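Local coordinates for NAD nucleotidase (Haemophilus influenzae, PDB 3ZTV), which degrades NAD to adenosine and nicotinamide riboside in the periplasm, acting as a zinc-dependent pyrophosphatase and 5'-nucleotidase, at residues A[54-59]-A[269-274]; A[218-223]-A[276-281]; A[152-157]-A[188-193]; A[211-216]-A[259-264]; A[32-37]-A[298-303]. All coordinates share one frame; numbering follows the deposited sequence.

Interaction 1: A[54-59]-A[269-274]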
# COMPACT_ATOMS: atom_id res chain seq x y z
N ASN A 54 17.58 23.50 26.29
CA ASN A 54 18.25 24.78 26.16
C ASN A 54 19.74 24.67 26.46
O ASN A 54 20.56 25.24 25.75
CB ASN A 54 17.61 25.83 27.08
CG ASN A 54 16.28 26.34 26.54
OD1 ASN A 54 15.95 26.12 25.38
ND2 ASN A 54 15.52 27.03 27.39
N LYS A 55 20.09 23.94 27.50
CA LYS A 55 21.49 23.79 27.86
C LYS A 55 22.25 22.95 26.84
O LYS A 55 23.39 23.27 26.48
CB LYS A 55 21.63 23.22 29.27
CG LYS A 55 21.24 24.22 30.33
CD LYS A 55 21.50 23.69 31.73
CE LYS A 55 20.37 22.80 32.20
NZ LYS A 55 20.46 22.54 33.67
N LEU A 56 21.65 21.86 26.37
CA LEU A 56 22.35 20.99 25.43
C LEU A 56 22.53 21.63 24.06
O LEU A 56 23.59 21.52 23.44
CB LEU A 56 21.67 19.62 25.30
CG LEU A 56 21.68 18.76 26.57
CD1 LEU A 56 20.92 17.46 26.33
CD2 LEU A 56 23.11 18.49 27.06
N ARG A 57 21.51 22.33 23.58
CA ARG A 57 21.59 22.92 22.25
C ARG A 57 22.66 24.02 22.18
O ARG A 57 23.25 24.23 21.13
CB ARG A 57 20.22 23.43 21.76
CG ARG A 57 19.77 24.73 22.38
CD ARG A 57 18.31 25.00 22.05
NE ARG A 57 18.11 25.29 20.63
CZ ARG A 57 16.93 25.27 20.03
NH1 ARG A 57 15.83 24.96 20.71
NH2 ARG A 57 16.84 25.56 18.74
N LYS A 58 22.93 24.69 23.30
CA LYS A 58 23.99 25.71 23.30
C LYS A 58 25.38 25.09 23.43
O LYS A 58 26.37 25.72 23.05
CB LYS A 58 23.75 26.73 24.41
CG LYS A 58 24.22 26.31 25.77
CD LYS A 58 23.61 27.20 26.83
CE LYS A 58 24.36 27.08 28.15
NZ LYS A 58 23.47 27.35 29.28
N LYS A 59 25.44 23.87 23.95
CA LYS A 59 26.69 23.15 24.18
C LYS A 59 27.20 22.44 22.93
O LYS A 59 28.41 22.28 22.74
CB LYS A 59 26.48 22.12 25.30
CG LYS A 59 27.67 21.20 25.52
CD LYS A 59 27.42 20.24 26.66
CE LYS A 59 28.64 19.37 26.88
NZ LYS A 59 28.49 18.49 28.08
N ALA A 269 9.82 12.44 30.27
CA ALA A 269 10.83 11.88 31.18
C ALA A 269 12.26 11.94 30.67
O ALA A 269 13.19 11.91 31.48
CB ALA A 269 10.48 10.45 31.54
N VAL A 270 12.43 12.03 29.34
CA VAL A 270 13.74 11.84 28.73
C VAL A 270 13.99 12.85 27.63
O VAL A 270 13.08 13.15 26.83
CB VAL A 270 13.89 10.41 28.13
CG1 VAL A 270 15.05 10.30 27.12
CG2 VAL A 270 14.05 9.39 29.24
N VAL A 271 15.21 13.37 27.58
CA VAL A 271 15.71 14.05 26.39
C VAL A 271 16.76 13.15 25.76
O VAL A 271 17.79 12.86 26.39
CB VAL A 271 16.29 15.44 26.73
CG1 VAL A 271 17.09 15.99 25.54
CG2 VAL A 271 15.19 16.41 27.13
N GLY A 272 16.50 12.69 24.53
CA GLY A 272 17.49 11.90 23.81
C GLY A 272 18.50 12.81 23.15
O GLY A 272 18.17 13.88 22.65
N ASP A 273 19.75 12.35 23.12
CA ASP A 273 20.90 13.16 22.70
C ASP A 273 21.81 12.26 21.85
O ASP A 273 22.49 11.37 22.38
CB ASP A 273 21.59 13.60 24.01
CG ASP A 273 22.92 14.32 23.83
OD1 ASP A 273 23.40 14.50 22.70
OD2 ASP A 273 23.49 14.70 24.88
N LEU A 274 21.75 12.43 20.53
CA LEU A 274 22.49 11.60 19.57
C LEU A 274 23.34 12.48 18.67
O LEU A 274 22.82 13.25 17.87
CB LEU A 274 21.53 10.72 18.73
CG LEU A 274 22.22 9.63 17.90
CD1 LEU A 274 22.66 8.51 18.83
CD2 LEU A 274 21.30 9.08 16.80
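Leu56 bridges helix 46-59 and strand 270-278 with a single methyl group. Its CD1 meets CG1 of Val271 at 4.2 Å, the two side chains reaching toward each other tip to tip, and the same CD1 lies 4.0 Å from OD2 of Asp273. The leucine has CG beside the backbone N and anti to the carbonyl carbon (chi1 -65°), and an extended second torsion (chi2 178°) carries CD1 out to the strand. On the strand, Val271 and Asp273 are two residues apart and both point to the helix, with Gly272 between them. Val271 turns CG1 to the leucine because that branch stands anti to its own N (chi1 167°).

Asp273 shows how a carboxylate can be accommodated beside a leucine. Its OD2 is hydrogen-bonded to Tyr60 OH, just past the helical segment, while OD1 forms a salt bridge with Arg288. Leu16 and His292 also touch Leu56, so the helix packs on strands 11-18, 270-278 and 284-295 of the seven-stranded sheet. With both carboxylate oxygens engaged by polar partners, the buried acid probably remains ionised, and the methyl beside it adds van der Waals contact.

Interaction 2: A[218-223]-A[276-281]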
# COMPACT_ATOMS: atom_id res chain seq x y z
N ASP A 218 18.02 4.84 1.86
CA ASP A 218 18.29 6.27 1.79
C ASP A 218 17.86 7.08 3.02
O ASP A 218 17.93 8.31 3.02
CB ASP A 218 17.71 6.86 0.50
CG ASP A 218 18.23 6.17 -0.74
OD1 ASP A 218 19.47 6.00 -0.86
OD2 ASP A 218 17.40 5.78 -1.58
N ILE A 219 17.44 6.38 4.08
CA ILE A 219 17.08 7.04 5.34
C ILE A 219 18.12 6.70 6.41
O ILE A 219 18.39 5.52 6.67
CB ILE A 219 15.65 6.66 5.80
CG1 ILE A 219 14.63 7.06 4.72
CG2 ILE A 219 15.32 7.28 7.17
CD1 ILE A 219 13.20 6.68 5.08
N ASP A 220 18.70 7.73 7.02
CA ASP A 220 19.84 7.56 7.92
C ASP A 220 19.50 7.41 9.40
O ASP A 220 20.13 6.61 10.11
CB ASP A 220 20.79 8.73 7.73
CG ASP A 220 21.32 8.80 6.31
OD1 ASP A 220 21.98 7.84 5.87
OD2 ASP A 220 21.09 9.79 5.58
N VAL A 221 18.52 8.18 9.87
CA VAL A 221 18.13 8.17 11.29
C VAL A 221 16.61 8.22 11.38
O VAL A 221 15.96 9.02 10.68
CB VAL A 221 18.73 9.38 12.08
CG1 VAL A 221 18.38 9.30 13.57
CG2 VAL A 221 20.25 9.42 11.92
N ILE A 222 16.04 7.35 12.21
CA ILE A 222 14.59 7.36 12.44
C ILE A 222 14.28 7.66 13.91
O ILE A 222 14.45 6.81 14.80
CB ILE A 222 13.92 6.04 12.01
CG1 ILE A 222 14.35 5.64 10.58
CG2 ILE A 222 12.40 6.15 12.14
CD1 ILE A 222 13.82 4.29 10.12
N VAL A 223 13.82 8.88 14.15
CA VAL A 223 13.51 9.39 15.48
C VAL A 223 12.06 9.01 15.75
O VAL A 223 11.17 9.41 14.99
CB VAL A 223 13.69 10.93 15.52
CG1 VAL A 223 13.40 11.49 16.92
CG2 VAL A 223 15.11 11.32 15.05
N VAL A 276 25.70 12.75 15.54
CA VAL A 276 25.83 12.02 14.28
C VAL A 276 26.80 12.72 13.34
O VAL A 276 26.66 13.91 13.06
CB VAL A 276 24.48 11.90 13.54
CG1 VAL A 276 24.66 11.12 12.23
CG2 VAL A 276 23.44 11.24 14.44
N LYS A 277 27.79 11.97 12.85
CA LYS A 277 28.66 12.47 11.79
C LYS A 277 28.26 11.82 10.47
O LYS A 277 28.05 10.61 10.41
CB LYS A 277 30.13 12.20 12.10
CG LYS A 277 31.07 12.71 11.00
CD LYS A 277 32.54 12.58 11.37
CE LYS A 277 33.41 13.10 10.24
NZ LYS A 277 34.85 13.16 10.60
N PHE A 278 28.14 12.63 9.43
CA PHE A 278 27.84 12.13 8.10
C PHE A 278 29.07 12.23 7.22
O PHE A 278 29.72 13.28 7.17
CB PHE A 278 26.70 12.93 7.46
CG PHE A 278 25.36 12.76 8.14
CD1 PHE A 278 24.51 11.72 7.79
CD2 PHE A 278 24.94 13.66 9.11
CE1 PHE A 278 23.27 11.58 8.39
CE2 PHE A 278 23.70 13.52 9.72
CZ PHE A 278 22.87 12.47 9.36
N SER A 279 29.40 11.15 6.51
CA SER A 279 30.45 11.19 5.51
C SER A 279 29.99 12.05 4.33
O SER A 279 28.81 12.38 4.23
CB SER A 279 30.75 9.77 5.02
OG SER A 279 29.69 9.29 4.21
N PRO A 280 30.92 12.43 3.43
CA PRO A 280 30.49 13.22 2.27
C PRO A 280 29.37 12.52 1.48
O PRO A 280 28.48 13.19 0.95
CB PRO A 280 31.76 13.31 1.42
CG PRO A 280 32.87 13.25 2.45
CD PRO A 280 32.39 12.25 3.47
N GLU A 281 29.41 11.19 1.45
CA GLU A 281 28.42 10.39 0.73
C GLU A 281 27.13 10.19 1.54
O GLU A 281 26.20 9.53 1.07
CB GLU A 281 29.02 9.03 0.33
CG GLU A 281 30.23 9.11 -0.60
CD GLU A 281 31.53 9.46 0.12
OE1 GLU A 281 31.63 9.25 1.35
OE2 GLU A 281 32.46 9.94 -0.56
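Asp220 and Phe278 make the closest approach, where CB of the aspartate lies 3.8 Å from CE1 of the ring. The methylene arrives at the ring edge, near its plane, so the phenyl meets aliphatic carbon there. The carboxylate itself is turned steeply against the ring, its plane 71° from that of the phenyl, and OD2 of Asp220 stands 4.0 Å from CE1 of Phe278. A second, looser apolar contact pairs CG2 of Val221 with CG2 of Val276 at 4.5 Å.

On the same strand as the ring, Val276 covers part of one ring face, its CG1 lying 3.5 Å above the plane of Phe278 and offset toward the rim. The phenylalanine has CG beside its backbone N (chi1 -67°), and although its CB does not aim at the opposite segment, the far part of the ring swings nearer to it.

Strand 221-224 belongs to the six-stranded mixed sheet and strand 270-278 to the seven-stranded one, so these side chains meet between two layers. Two facing mixed sheets flanked by helices are the hallmark of the calcineurin-like metallophosphoesterase fold.

Further out, the carboxylate of Asp220 is anchored by the backbone: OD2 takes a hydrogen bond from Ile198 N at the start of the neighbouring strand 198-203. Ile15 of strand 11-18 touches both Val221 and Val276, and Leu13 of that strand touches Phe278. At the turn beyond the aromatic residue, Ser279 OG is hydrogen-bonded to Ile283 N, and Pro280 O accepts from Asn196 ND2.

Interaction 3: A[152-157]-A[188-193]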
# COMPACT_ATOMS: atom_id res chain seq x y z
N LYS A 152 22.86 20.02 2.43
CA LYS A 152 21.43 19.87 2.62
C LYS A 152 21.07 18.60 3.39
O LYS A 152 21.59 17.52 3.10
CB LYS A 152 20.70 19.92 1.27
CG LYS A 152 20.81 21.27 0.58
CD LYS A 152 19.89 21.39 -0.62
CE LYS A 152 20.41 20.60 -1.80
NZ LYS A 152 19.68 20.96 -3.04
N ILE A 153 20.20 18.75 4.37
CA ILE A 153 19.67 17.61 5.11
C ILE A 153 18.15 17.68 5.06
O ILE A 153 17.56 18.73 5.31
CB ILE A 153 20.16 17.62 6.58
CG1 ILE A 153 21.69 17.63 6.63
CG2 ILE A 153 19.59 16.43 7.34
CD1 ILE A 153 22.28 17.60 8.04
N ALA A 154 17.52 16.57 4.69
CA ALA A 154 16.06 16.52 4.64
C ALA A 154 15.50 15.85 5.88
O ALA A 154 16.09 14.90 6.41
CB ALA A 154 15.61 15.78 3.39
N ILE A 155 14.36 16.35 6.34
CA ILE A 155 13.62 15.69 7.40
C ILE A 155 12.18 15.46 6.94
O ILE A 155 11.53 16.37 6.42
CB ILE A 155 13.70 16.47 8.73
CG1 ILE A 155 12.96 15.71 9.84
CG2 ILE A 155 13.21 17.89 8.57
CD1 ILE A 155 13.30 16.17 11.25
N ILE A 156 11.71 14.23 7.11
CA ILE A 156 10.41 13.78 6.63
C ILE A 156 9.56 13.40 7.85
O ILE A 156 10.05 12.70 8.74
CB ILE A 156 10.56 12.51 5.75
CG1 ILE A 156 11.46 12.77 4.55
CG2 ILE A 156 9.20 11.97 5.29
CD1 ILE A 156 11.96 11.50 3.92
N GLY A 157 8.31 13.84 7.91
CA GLY A 157 7.44 13.44 9.00
C GLY A 157 6.60 12.23 8.64
O GLY A 157 6.30 12.02 7.46
N ASN A 188 13.25 8.57 -1.95
CA ASN A 188 13.72 8.37 -3.32
C ASN A 188 13.65 9.66 -4.13
O ASN A 188 14.55 9.96 -4.91
CB ASN A 188 12.93 7.26 -4.01
CG ASN A 188 13.53 6.89 -5.37
OD1 ASN A 188 14.68 6.47 -5.45
ND2 ASN A 188 12.73 7.02 -6.44
N ALA A 189 12.58 10.42 -3.92
CA ALA A 189 12.41 11.69 -4.62
C ALA A 189 13.44 12.74 -4.23
O ALA A 189 13.83 13.58 -5.04
CB ALA A 189 11.00 12.22 -4.40
N LEU A 190 13.88 12.69 -2.97
CA LEU A 190 14.83 13.68 -2.48
C LEU A 190 16.25 13.49 -3.05
O LEU A 190 17.03 14.43 -3.09
CB LEU A 190 14.86 13.68 -0.95
CG LEU A 190 13.61 14.27 -0.31
CD1 LEU A 190 13.47 13.82 1.13
CD2 LEU A 190 13.61 15.80 -0.40
N LYS A 191 16.56 12.28 -3.52
CA LYS A 191 17.91 11.97 -4.01
C LYS A 191 18.42 12.91 -5.10
O LYS A 191 19.53 13.44 -5.00
CB LYS A 191 17.99 10.53 -4.50
CG LYS A 191 17.80 9.48 -3.42
CD LYS A 191 17.73 8.09 -4.03
CE LYS A 191 18.90 7.83 -4.96
NZ LYS A 191 18.79 6.51 -5.65
N GLN A 192 17.63 13.11 -6.15
CA GLN A 192 18.07 13.88 -7.32
C GLN A 192 18.21 15.37 -7.02
O GLN A 192 18.68 16.14 -7.86
CB GLN A 192 17.13 13.68 -8.51
CG GLN A 192 15.75 14.23 -8.31
CD GLN A 192 14.75 13.66 -9.30
OE1 GLN A 192 14.38 12.49 -9.20
NE2 GLN A 192 14.32 14.47 -10.25
N GLN A 193 17.83 15.77 -5.81
CA GLN A 193 18.02 17.15 -5.38
C GLN A 193 19.38 17.33 -4.72
O GLN A 193 19.68 18.40 -4.18
CB GLN A 193 16.89 17.58 -4.45
CG GLN A 193 15.52 17.45 -5.10
CD GLN A 193 14.39 17.70 -4.14
OE1 GLN A 193 14.37 18.70 -3.41
NE2 GLN A 193 13.43 16.78 -4.11
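A bend at the third torsion of Lys152 (chi3 -75°) turns the end of an otherwise extended chain toward the residues that follow Leu190, where NZ donates a 2.8 Å hydrogen bond to Gln193 O. The ammonium approaches almost head-on to the carbonyl, with a C=O...N angle of 166°. On the helix, Leu190 keeps CG beside its backbone N, and its extended second torsion (chi2 160°) sends CD1 to the strand.

That one methyl serves two strand residues. It lies 3.7 Å from CB of Ala154 and 3.9 Å from CD1 of Ile156, while the isoleucine and leucine side chains slide past each other in opposite directions. The small alanine lets the helix come near: the CA atoms of Ala154 and Leu190 are 7.8 Å apart. Lys152, Ala154 and Ile156 all direct their CB atoms to the helix, whereas Ile155 points the other way.

Gln193 is tied back to the preceding residues by its own chain. Its N bonds to Leu190 O at 3.1 Å, and its amide adds a weak bond from NE2 to Ala189 O. The lysine therefore grips a carbonyl that is already held. Beyond it lies the second subunit, where Tyr143 O of that subunit accepts a hydrogen bond from Gln192 NE2 and Pro142 of that subunit packs on Asn188 and Gln192.

Strands 151-159 and 198-203 are parallel sheet neighbours, and the connection between them, which also contains helix 162-167 and strand 174-176, passes through helix 179-191: an elaborated beta-alpha-beta crossover in the metallophosphoesterase domain.

Interaction 4: A[211-216]-A[259-264]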
# COMPACT_ATOMS: atom_id res chain seq x y z
N GLU A 211 11.15 -1.98 10.96
CA GLU A 211 10.87 -2.53 9.63
C GLU A 211 11.32 -1.57 8.52
O GLU A 211 11.95 -2.00 7.54
CB GLU A 211 9.38 -2.85 9.49
CG GLU A 211 9.01 -3.66 8.26
CD GLU A 211 7.52 -3.92 8.14
OE1 GLU A 211 6.73 -3.28 8.87
OE2 GLU A 211 7.14 -4.76 7.30
N ILE A 212 11.01 -0.29 8.66
CA ILE A 212 11.45 0.70 7.68
C ILE A 212 12.98 0.70 7.54
O ILE A 212 13.52 0.72 6.42
CB ILE A 212 10.91 2.11 8.03
CG1 ILE A 212 9.39 2.16 7.85
CG2 ILE A 212 11.58 3.18 7.21
CD1 ILE A 212 8.72 3.43 8.39
N ALA A 213 13.68 0.67 8.68
CA ALA A 213 15.14 0.67 8.66
C ALA A 213 15.70 -0.48 7.83
O ALA A 213 16.70 -0.32 7.14
CB ALA A 213 15.69 0.61 10.08
N GLN A 214 15.03 -1.63 7.88
CA GLN A 214 15.53 -2.83 7.21
C GLN A 214 15.02 -3.00 5.78
O GLN A 214 15.60 -3.77 5.01
CB GLN A 214 15.20 -4.07 8.03
CG GLN A 214 15.91 -4.09 9.37
CD GLN A 214 15.46 -5.24 10.24
OE1 GLN A 214 14.42 -5.17 10.89
NE2 GLN A 214 16.24 -6.31 10.25
N LYS A 215 13.96 -2.29 5.43
CA LYS A 215 13.29 -2.48 4.14
C LYS A 215 13.36 -1.29 3.20
O LYS A 215 13.02 -1.41 2.02
CB LYS A 215 11.83 -2.88 4.34
CG LYS A 215 11.65 -4.25 4.97
CD LYS A 215 10.19 -4.67 5.01
CE LYS A 215 10.06 -6.09 5.55
NZ LYS A 215 8.63 -6.51 5.67
N VAL A 216 13.77 -0.14 3.71
CA VAL A 216 13.73 1.11 2.95
C VAL A 216 15.14 1.69 2.86
O VAL A 216 15.86 1.72 3.86
CB VAL A 216 12.77 2.13 3.61
CG1 VAL A 216 12.87 3.50 2.98
CG2 VAL A 216 11.32 1.61 3.58
N VAL A 259 21.48 2.39 9.43
CA VAL A 259 20.31 3.18 9.82
C VAL A 259 20.22 3.12 11.34
O VAL A 259 20.31 2.03 11.93
CB VAL A 259 19.01 2.60 9.23
CG1 VAL A 259 17.82 3.53 9.53
CG2 VAL A 259 19.12 2.34 7.71
N PHE A 260 19.99 4.26 11.97
CA PHE A 260 19.86 4.33 13.43
C PHE A 260 18.42 4.66 13.82
O PHE A 260 17.78 5.47 13.17
CB PHE A 260 20.85 5.35 13.99
CG PHE A 260 22.27 4.99 13.69
CD1 PHE A 260 22.94 4.08 14.50
CD2 PHE A 260 22.91 5.49 12.57
CE1 PHE A 260 24.25 3.71 14.21
CE2 PHE A 260 24.23 5.12 12.28
CZ PHE A 260 24.89 4.23 13.10
N VAL A 261 17.92 3.98 14.85
CA VAL A 261 16.53 4.14 15.30
C VAL A 261 16.52 4.35 16.81
O VAL A 261 17.19 3.61 17.55
CB VAL A 261 15.72 2.86 14.99
CG1 VAL A 261 14.28 2.97 15.50
CG2 VAL A 261 15.76 2.53 13.50
N MET A 262 15.78 5.33 17.30
CA MET A 262 15.71 5.53 18.75
C MET A 262 14.45 6.27 19.17
O MET A 262 13.93 7.10 18.43
CB MET A 262 16.96 6.24 19.29
CG MET A 262 17.07 7.71 18.97
SD MET A 262 17.41 8.10 17.25
CE MET A 262 17.84 9.83 17.43
N GLU A 263 13.97 5.96 20.38
CA GLU A 263 12.83 6.62 21.02
C GLU A 263 13.31 7.19 22.36
O GLU A 263 14.41 6.84 22.84
CB GLU A 263 11.70 5.62 21.23
CG GLU A 263 10.35 6.22 21.57
CD GLU A 263 9.20 5.25 21.44
OE1 GLU A 263 9.41 4.02 21.51
OE2 GLU A 263 8.06 5.70 21.24
N GLY A 264 12.48 8.05 22.96
CA GLY A 264 12.81 8.73 24.21
C GLY A 264 11.79 8.48 25.31
O GLY A 264 11.34 9.42 26.00
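Ala213 sets its CB against two valines of strand 258-263, 3.7 Å from CG1 of Val259 and 3.9 Å from CG2 of Val261. The valines are two residues apart on the strand and both face helix 206-215, while Phe260 between them points away. They do not offer equivalent branches. Val259 presents CG1, which lies anti to its backbone N (chi1 -174°), whereas Val261 uses CG2, the branch lying beside its N. The other methyl of Val259, CG2, comes up to the helix backbone and sits 3.6 Å from Ala213 O.

With only a methyl on the helix side, the two backbones come close, and the CA atoms of Ala213 and Val259 are 5.9 Å apart. Phe251 of strand 249-252 touches Ala213 and Val261 as well, extending the apolar surface beneath the helix. Ile212, one residue earlier, leads its side chain away from strand 258-263 and rests on Ile222 of strand 221-224.

Near the helix end, Ile212 O accepts from both Lys215 N and Val216 N, and Val216 is where the helical conformation stops. A salt bridge of 2.8 Å joins Lys215 NZ to Glu211 OE2, using the anti lone pair of that oxygen.

The close fit has a polar price: Ala213 O is buried by the contact without a hydrogen-bond partner in the model, so the apolar contacts made by alanine and valine probably have to offset its lost solvation.

Interaction 5: A[32-37]-A[298-303]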
# COMPACT_ATOMS: atom_id res chain seq x y z
N ILE A 32 12.75 3.43 41.16
CA ILE A 32 14.05 2.97 40.70
C ILE A 32 14.71 2.14 41.79
O ILE A 32 14.31 2.19 42.96
CB ILE A 32 14.98 4.15 40.35
CG1 ILE A 32 15.18 5.07 41.56
CG2 ILE A 32 14.43 4.94 39.15
CD1 ILE A 32 16.14 6.22 41.32
N ASN A 33 15.73 1.38 41.41
CA ASN A 33 16.57 0.71 42.38
C ASN A 33 17.85 1.50 42.57
O ASN A 33 18.73 1.49 41.70
CB ASN A 33 16.87 -0.73 41.96
CG ASN A 33 17.29 -1.59 43.14
OD1 ASN A 33 18.46 -1.63 43.51
ND2 ASN A 33 16.32 -2.28 43.75
N LEU A 34 17.95 2.18 43.71
CA LEU A 34 19.04 3.09 43.99
C LEU A 34 19.79 2.61 45.22
O LEU A 34 19.20 2.42 46.29
CB LEU A 34 18.50 4.50 44.22
CG LEU A 34 19.48 5.65 44.48
CD1 LEU A 34 20.47 5.77 43.33
CD2 LEU A 34 18.73 6.95 44.69
N ASN A 35 21.09 2.40 45.07
CA ASN A 35 21.89 1.83 46.15
C ASN A 35 21.23 0.58 46.75
O ASN A 35 21.28 0.37 47.96
CB ASN A 35 22.16 2.87 47.25
CG ASN A 35 23.00 4.04 46.76
OD1 ASN A 35 23.01 5.11 47.37
ND2 ASN A 35 23.71 3.84 45.65
N GLY A 36 20.61 -0.23 45.90
CA GLY A 36 20.07 -1.52 46.31
C GLY A 36 18.63 -1.55 46.78
O GLY A 36 18.06 -2.63 46.96
N GLN A 37 18.02 -0.38 46.97
CA GLN A 37 16.67 -0.31 47.51
C GLN A 37 15.68 0.32 46.54
O GLN A 37 16.02 1.28 45.84
CB GLN A 37 16.67 0.49 48.82
CG GLN A 37 17.72 0.05 49.82
CD GLN A 37 17.29 0.27 51.25
OE1 GLN A 37 17.15 1.41 51.70
NE2 GLN A 37 17.07 -0.82 51.98
N HIS A 298 14.62 15.82 44.99
CA HIS A 298 13.89 16.19 46.21
C HIS A 298 13.03 15.08 46.82
O HIS A 298 12.72 15.12 48.02
CB HIS A 298 13.07 17.46 45.97
CG HIS A 298 13.92 18.63 45.56
ND1 HIS A 298 14.88 19.18 46.39
CD2 HIS A 298 13.97 19.33 44.41
CE1 HIS A 298 15.47 20.18 45.76
NE2 HIS A 298 14.95 20.29 44.56
N LYS A 299 12.62 14.11 46.00
CA LYS A 299 11.88 12.96 46.51
C LYS A 299 12.76 11.73 46.41
O LYS A 299 13.10 11.27 45.32
CB LYS A 299 10.57 12.73 45.74
CG LYS A 299 9.79 11.49 46.20
CD LYS A 299 8.57 11.22 45.33
CE LYS A 299 7.45 12.21 45.61
NZ LYS A 299 6.33 12.04 44.64
N LEU A 300 13.14 11.20 47.57
CA LEU A 300 13.91 9.97 47.63
C LEU A 300 13.32 9.13 48.75
O LEU A 300 13.82 9.15 49.89
CB LEU A 300 15.39 10.27 47.90
CG LEU A 300 16.13 11.11 46.84
CD1 LEU A 300 17.45 11.62 47.40
CD2 LEU A 300 16.35 10.34 45.54
N GLN A 301 12.26 8.40 48.44
CA GLN A 301 11.51 7.67 49.46
C GLN A 301 11.71 6.17 49.37
O GLN A 301 11.68 5.59 48.29
CB GLN A 301 10.02 8.01 49.37
CG GLN A 301 9.70 9.47 49.64
CD GLN A 301 8.24 9.79 49.44
OE1 GLN A 301 7.43 8.90 49.19
NE2 GLN A 301 7.91 11.07 49.53
N VAL A 302 11.92 5.54 50.53
CA VAL A 302 12.01 4.09 50.61
C VAL A 302 11.00 3.58 51.63
O VAL A 302 10.59 4.31 52.54
CB VAL A 302 13.44 3.63 50.99
CG1 VAL A 302 14.45 4.15 49.97
CG2 VAL A 302 13.79 4.10 52.40
N LYS A 303 10.56 2.33 51.47
CA LYS A 303 9.53 1.76 52.33
C LYS A 303 10.14 1.26 53.64
O LYS A 303 11.09 0.48 53.63
CB LYS A 303 8.83 0.60 51.61
CG LYS A 303 7.61 0.03 52.30
CD LYS A 303 7.02 -1.11 51.47
CE LYS A 303 5.78 -1.72 52.12
NZ LYS A 303 4.54 -0.98 51.78
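Leu34 and Leu300 supply the apolar part of this contact, their CD2 methyls lying 4.2 Å apart. With CG anti to the backbone N (chi1 -178°), the Leu34 side chain extends from a CB that points to the 298-303 segment and delivers CD2 to Leu300. Leu300 does not aim its CB there, yet the end of its side chain comes nearer. A second van der Waals contact lies nearer the surface, where CB of Gln37 is 4.4 Å from CG1 of Val302.

Backbone hydrogen bonds shape one partner. Leu34 N bonds to Gln37 O at 3.0 Å and Gln37 N to Leu34 O at 3.1 Å, closing a type I' turn. Gly36 adopts a positive phi of 91° that suits glycine, which has no CB to press on the preceding carbonyl oxygen.

Charged groups add a further tie: Lys299 NZ makes salt bridges with Asp42 and Glu29 of the two hairpin strands.

The turn joins strands 28-34 and 37-43 into a two-stranded antiparallel hairpin, while strand 301-303 pairs with 309-311. Helix 314-325 touches both leucines, through Ala320 and Thr323 on Leu34 and Leu321 on Leu300, and Val41 of strand 37-43 packs on Leu300.

How the interactions relate
Interactions 2, 3 and 4 gather around the six-stranded mixed sheet: the centre of interaction 2 is about 12 Å from those of interactions 3 and 4. Neighbouring strands 221-224 and 258-263 join interactions 2 and 4, with a probable hydrogen bond between Ile222 N and Phe260 O. Strand 270-278 is shared by interactions 1 and 2, whose centres are about 19 Å apart. Along the chain, interaction 3 closes before interactions 2 and 4 open; the segments of 2 and 4 alternate, as do those of 1 and 2, tying two sheets and their helices into one domain. Interaction 5 encloses the others in sequence, yet lies about 26 to 47 Å from them, centre to centre, on the separate two-stranded hairpin 28-34/37-43.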